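Uroporphyrinogen-III synthetase (Pseudomonas syringae pv. tomato, PDB 3RE1) probably catalyses the cyclization of the linear tetrapyrrole hydroxymethylbilane to the macrocycle uroporphyrinogen III, releasing water. Local coordinates at residues G183-R188 against Q210-S215; G204-L209 against A232-A237. All coordinates share one frame; numbering follows the deposited sequence.

Four segments of one α/β domain are joined here in alternation. From the N terminus, 183-188 comes first, at the entry to helix 186-191; strand 196-198 follows, and 204-209 begins at the end of helix 202-205, with 210-215 directly after it. Contact 1 closes its loop at 210-215. Contact 2 opens inside that loop and closes beyond strand 224-226, at 232-237 on helix 229-238, so the two contacts cross rather than nest. Their centres lie about 14 Å apart, and Leu185 CD2 meets Leu208 CD1 at 4.2 Å. Together they tie three successive helical segments of the domain built on the parallel sheet: the helix before strand 196-198, the connection after it, and helix 229-238.

Contact 1 of 2, residues G183-R188 against Q210-S215; sequences GTLLQR and QLAGDS
Leu185 packs on Leu211 and Ala212, and Leu186 on Ser215. Leu185 has its CG anti to the backbone N (chi1 -173°), and from there the isobutyl group extends across to Ala212, where Leu185 CD1 lies 4.2 Å from Ala212 CA. The root of the same side chain meets another root, Leu185 CB lying 4.1 Å from Leu211 CB. Leu211, by contrast, carries its CG beside the backbone N (chi1 -69°); of its side chain it is CB that meets Leu185, and the side chain also touches Leu45 and His180. Leu186 sends its methyl CD2 onto Ser215, 3.3 Å from OG and 3.8 Å from CB, a van der Waals contact of a methyl with a hydroxyl oxygen and the carbon that bears it.

The polar link runs through a water. It accepts from Leu186 N at 3.0 Å and donates to Leu211 O at 2.9 Å, so that backbone meets backbone without direct bonding. Gly213 leaves the helix with positive phi; in the turn that follows, Ser215 N donates to Ala212 O at 3.0 Å, and Ser215 comes alongside Leu186. Leu219 of helix 216-219 touches Leu185, Leu186 and Ala212 alike. The helix leading into strand 196-198 thus packs against the helical connection from that strand to 224-226, within the domain built on the parallel sheet, one of the two α/β domains of a HemD enzyme.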
# COMPACT_ATOMS: atom_id res chain seq x y z
N GLY A 183 -16.21 -18.89 1.66
CA GLY A 183 -16.66 -19.10 0.30
C GLY A 183 -17.27 -17.89 -0.41
O GLY A 183 -17.58 -17.99 -1.60
N THR A 184 -17.43 -16.77 0.30
CA THR A 184 -18.06 -15.58 -0.31
C THR A 184 -17.25 -14.98 -1.45
O THR A 184 -17.72 -14.06 -2.12
CB THR A 184 -18.38 -14.44 0.72
OG1 THR A 184 -17.23 -14.17 1.52
CG2 THR A 184 -19.54 -14.84 1.62
N LEU A 185 -16.05 -15.50 -1.68
CA LEU A 185 -15.18 -15.02 -2.75
C LEU A 185 -15.57 -15.66 -4.08
O LEU A 185 -15.75 -14.97 -5.08
CB LEU A 185 -13.70 -15.32 -2.44
CG LEU A 185 -12.61 -14.74 -3.37
CD1 LEU A 185 -12.38 -15.60 -4.58
CD2 LEU A 185 -12.92 -13.31 -3.80
N LEU A 186 -15.71 -16.98 -4.09
CA LEU A 186 -16.14 -17.68 -5.27
C LEU A 186 -17.58 -17.28 -5.64
O LEU A 186 -17.87 -16.98 -6.81
CB LEU A 186 -16.04 -19.20 -5.06
CG LEU A 186 -16.40 -20.10 -6.25
CD1 LEU A 186 -15.57 -19.81 -7.51
CD2 LEU A 186 -16.31 -21.59 -5.87
N GLN A 187 -18.48 -17.27 -4.66
CA GLN A 187 -19.88 -16.99 -4.95
C GLN A 187 -20.01 -15.54 -5.38
O GLN A 187 -20.96 -15.16 -6.07
CB GLN A 187 -20.79 -17.29 -3.75
CG GLN A 187 -20.85 -16.17 -2.75
CD GLN A 187 -21.82 -16.46 -1.63
OE1 GLN A 187 -21.59 -17.36 -0.80
NE2 GLN A 187 -22.91 -15.68 -1.57
N ARG A 188 -19.04 -14.72 -4.97
CA ARG A 188 -19.07 -13.32 -5.34
C ARG A 188 -18.65 -13.15 -6.79
O ARG A 188 -19.18 -12.32 -7.50
CB ARG A 188 -18.17 -12.51 -4.43
CG ARG A 188 -18.18 -11.04 -4.73
CD ARG A 188 -19.56 -10.45 -4.55
NE ARG A 188 -19.45 -9.02 -4.28
CZ ARG A 188 -19.18 -8.49 -3.08
NH1 ARG A 188 -19.02 -9.27 -2.02
NH2 ARG A 188 -19.10 -7.18 -2.94
N GLN A 210 -6.21 -16.89 0.23
CA GLN A 210 -6.77 -17.44 1.45
C GLN A 210 -8.25 -17.70 1.22
O GLN A 210 -8.67 -18.85 1.07
CB GLN A 210 -6.60 -16.45 2.58
CG GLN A 210 -6.91 -16.99 3.95
CD GLN A 210 -6.77 -15.90 5.02
OE1 GLN A 210 -5.76 -15.20 5.10
NE2 GLN A 210 -7.81 -15.75 5.83
N LEU A 211 -9.04 -16.62 1.18
CA LEU A 211 -10.48 -16.69 0.96
C LEU A 211 -10.80 -17.55 -0.24
O LEU A 211 -11.85 -18.19 -0.30
CB LEU A 211 -11.05 -15.29 0.72
CG LEU A 211 -11.06 -14.35 1.93
CD1 LEU A 211 -11.85 -13.12 1.55
CD2 LEU A 211 -11.67 -15.03 3.15
N ALA A 212 -9.89 -17.57 -1.20
CA ALA A 212 -10.12 -18.35 -2.39
C ALA A 212 -10.28 -19.77 -1.89
O ALA A 212 -11.13 -20.51 -2.36
CB ALA A 212 -8.96 -18.22 -3.35
N GLY A 213 -9.47 -20.14 -0.91
CA GLY A 213 -9.49 -21.50 -0.40
C GLY A 213 -9.27 -22.48 -1.52
O GLY A 213 -8.61 -22.17 -2.52
N ASP A 214 -9.85 -23.67 -1.37
CA ASP A 214 -9.77 -24.72 -2.39
C ASP A 214 -10.37 -24.35 -3.75
O ASP A 214 -10.31 -25.14 -4.70
CB ASP A 214 -10.44 -25.99 -1.85
CG ASP A 214 -10.02 -26.30 -0.43
OD1 ASP A 214 -8.83 -26.62 -0.20
OD2 ASP A 214 -10.88 -26.22 0.47
N SER A 215 -10.93 -23.15 -3.86
CA SER A 215 -11.51 -22.69 -5.13
C SER A 215 -10.43 -22.13 -6.07
O SER A 215 -10.66 -21.99 -7.28
CB SER A 215 -12.59 -21.61 -4.90
OG SER A 215 -13.63 -22.04 -4.02
O HOH W 1 -13.95 -18.62 -2.28

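Contact 2 of 2, residues G204-L209 against A232-A237; sequences GFEHLL and ASLAQA
The CH-pi part of the contact lies between the Phe205 ring and Ala235. The ring receives the backbone of helix 229-238 over one face: Ala235 CA stands 4.0 Å from the centroid of the Phe205 ring, 29° off the ring normal. The methyl of Ala235 lies over the plane as well but nearer the rim, its CB 4.0 Å from Phe205 CZ. The small side chain of Ala235 leaves its CA accessible to the ring. Phe205 has its CG anti to the backbone N (chi1 170°), beside the carbonyl carbon, and from there the ring extends to helix 229-238.

Apolar packing with Leu234 continues the patch. Here the touching atom is the root of the side chain, Leu234 CB lying 4.1 Å from Phe205 CD2, while the two side chains run past each other in opposite directions. Helix 229-238 belongs to the beta-alpha-beta crossover between strands 224-226 and 243-245, and Phe205 comes from the crossover before it, so that the ring bridges successive connections of the five-stranded parallel sheet. Leu224 of strand 224-226 touches both Phe205 and Ala235, and Val243 meets Ala235 from the next strand.

Polar atoms meet the patch without hydrogen bonding across it. Leu234 O approaches Phe205 CE2 obliquely at 3.5 Å. The carboxylate of Glu206 reaches toward Leu234, Glu206 OE2 being 4.4 Å from Leu234 CD1, a loose contact between exposed residues. Within 204-209 the main chain leaves helical geometry at Glu206, yet Leu209 N still donates to Phe205 O at 3.2 Å, bridging the turn.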
# COMPACT_ATOMS: atom_id res chain seq x y z
N GLY A 204 -2.31 -8.14 0.16
CA GLY A 204 -3.62 -8.10 -0.47
C GLY A 204 -3.81 -9.36 -1.29
O GLY A 204 -4.91 -9.89 -1.31
N PHE A 205 -2.75 -9.83 -1.96
CA PHE A 205 -2.82 -11.04 -2.77
C PHE A 205 -2.93 -12.23 -1.81
O PHE A 205 -3.59 -13.23 -2.09
CB PHE A 205 -1.60 -11.24 -3.68
CG PHE A 205 -1.59 -12.59 -4.33
CD1 PHE A 205 -2.60 -12.96 -5.20
CD2 PHE A 205 -0.65 -13.53 -3.98
CE1 PHE A 205 -2.64 -14.21 -5.72
CE2 PHE A 205 -0.69 -14.81 -4.52
CZ PHE A 205 -1.69 -15.14 -5.37
N GLU A 206 -2.27 -12.11 -0.67
CA GLU A 206 -2.49 -13.02 0.43
C GLU A 206 -3.83 -12.49 0.88
O GLU A 206 -4.18 -11.34 0.55
CB GLU A 206 -1.46 -12.78 1.52
CG GLU A 206 -0.02 -13.13 1.14
CD GLU A 206 1.04 -12.39 2.00
OE1 GLU A 206 0.65 -11.79 3.04
OE2 GLU A 206 2.24 -12.39 1.63
N HIS A 207 -4.61 -13.27 1.61
CA HIS A 207 -5.96 -12.82 1.98
C HIS A 207 -6.93 -12.94 0.77
O HIS A 207 -8.09 -12.54 0.85
CB HIS A 207 -5.96 -11.36 2.52
CG HIS A 207 -5.22 -11.16 3.82
ND1 HIS A 207 -5.38 -10.04 4.61
CD2 HIS A 207 -4.29 -11.93 4.45
CE1 HIS A 207 -4.59 -10.12 5.67
NE2 HIS A 207 -3.91 -11.27 5.59
N LEU A 208 -6.42 -13.44 -0.36
CA LEU A 208 -7.22 -13.62 -1.57
C LEU A 208 -7.10 -15.07 -1.85
O LEU A 208 -8.08 -15.77 -1.96
CB LEU A 208 -6.66 -12.87 -2.76
CG LEU A 208 -7.28 -13.25 -4.13
CD1 LEU A 208 -8.76 -12.90 -4.15
CD2 LEU A 208 -6.56 -12.57 -5.32
N LEU A 209 -5.85 -15.51 -1.97
CA LEU A 209 -5.50 -16.91 -2.09
C LEU A 209 -5.98 -17.65 -0.83
O LEU A 209 -6.15 -18.87 -0.82
CB LEU A 209 -3.98 -17.02 -2.22
CG LEU A 209 -3.36 -18.39 -2.39
CD1 LEU A 209 -3.76 -18.98 -3.73
CD2 LEU A 209 -1.84 -18.26 -2.30
N ALA A 232 3.58 -9.41 -8.53
CA ALA A 232 3.44 -10.32 -9.65
C ALA A 232 4.12 -11.65 -9.31
O ALA A 232 3.60 -12.73 -9.61
CB ALA A 232 4.08 -9.72 -10.89
N SER A 233 5.28 -11.55 -8.66
CA SER A 233 6.07 -12.73 -8.33
C SER A 233 5.40 -13.58 -7.23
O SER A 233 5.48 -14.77 -7.28
CB SER A 233 7.51 -12.35 -7.95
OG SER A 233 8.19 -13.46 -7.39
N LEU A 234 4.70 -12.96 -6.28
CA LEU A 234 4.02 -13.76 -5.26
C LEU A 234 2.89 -14.53 -5.89
O LEU A 234 2.58 -15.63 -5.46
CB LEU A 234 3.42 -12.88 -4.16
CG LEU A 234 4.31 -12.11 -3.17
CD1 LEU A 234 3.46 -11.15 -2.37
CD2 LEU A 234 5.04 -13.08 -2.25
N ALA A 235 2.29 -13.95 -6.93
CA ALA A 235 1.15 -14.57 -7.62
C ALA A 235 1.57 -15.71 -8.51
O ALA A 235 0.89 -16.71 -8.55
CB ALA A 235 0.38 -13.55 -8.44
N GLN A 236 2.67 -15.54 -9.24
CA GLN A 236 3.20 -16.60 -10.14
C GLN A 236 3.58 -17.83 -9.32
O GLN A 236 3.31 -18.97 -9.73
CB GLN A 236 4.42 -16.12 -10.94
CG GLN A 236 4.11 -14.90 -11.78
CD GLN A 236 5.34 -14.16 -12.24
OE1 GLN A 236 6.33 -13.99 -11.48
NE2 GLN A 236 5.30 -13.66 -13.49
N ALA A 237 4.17 -17.58 -8.16
CA ALA A 237 4.53 -18.64 -7.23
C ALA A 237 3.30 -19.40 -6.77
O ALA A 237 3.35 -20.60 -6.52
CB ALA A 237 5.28 -18.08 -6.01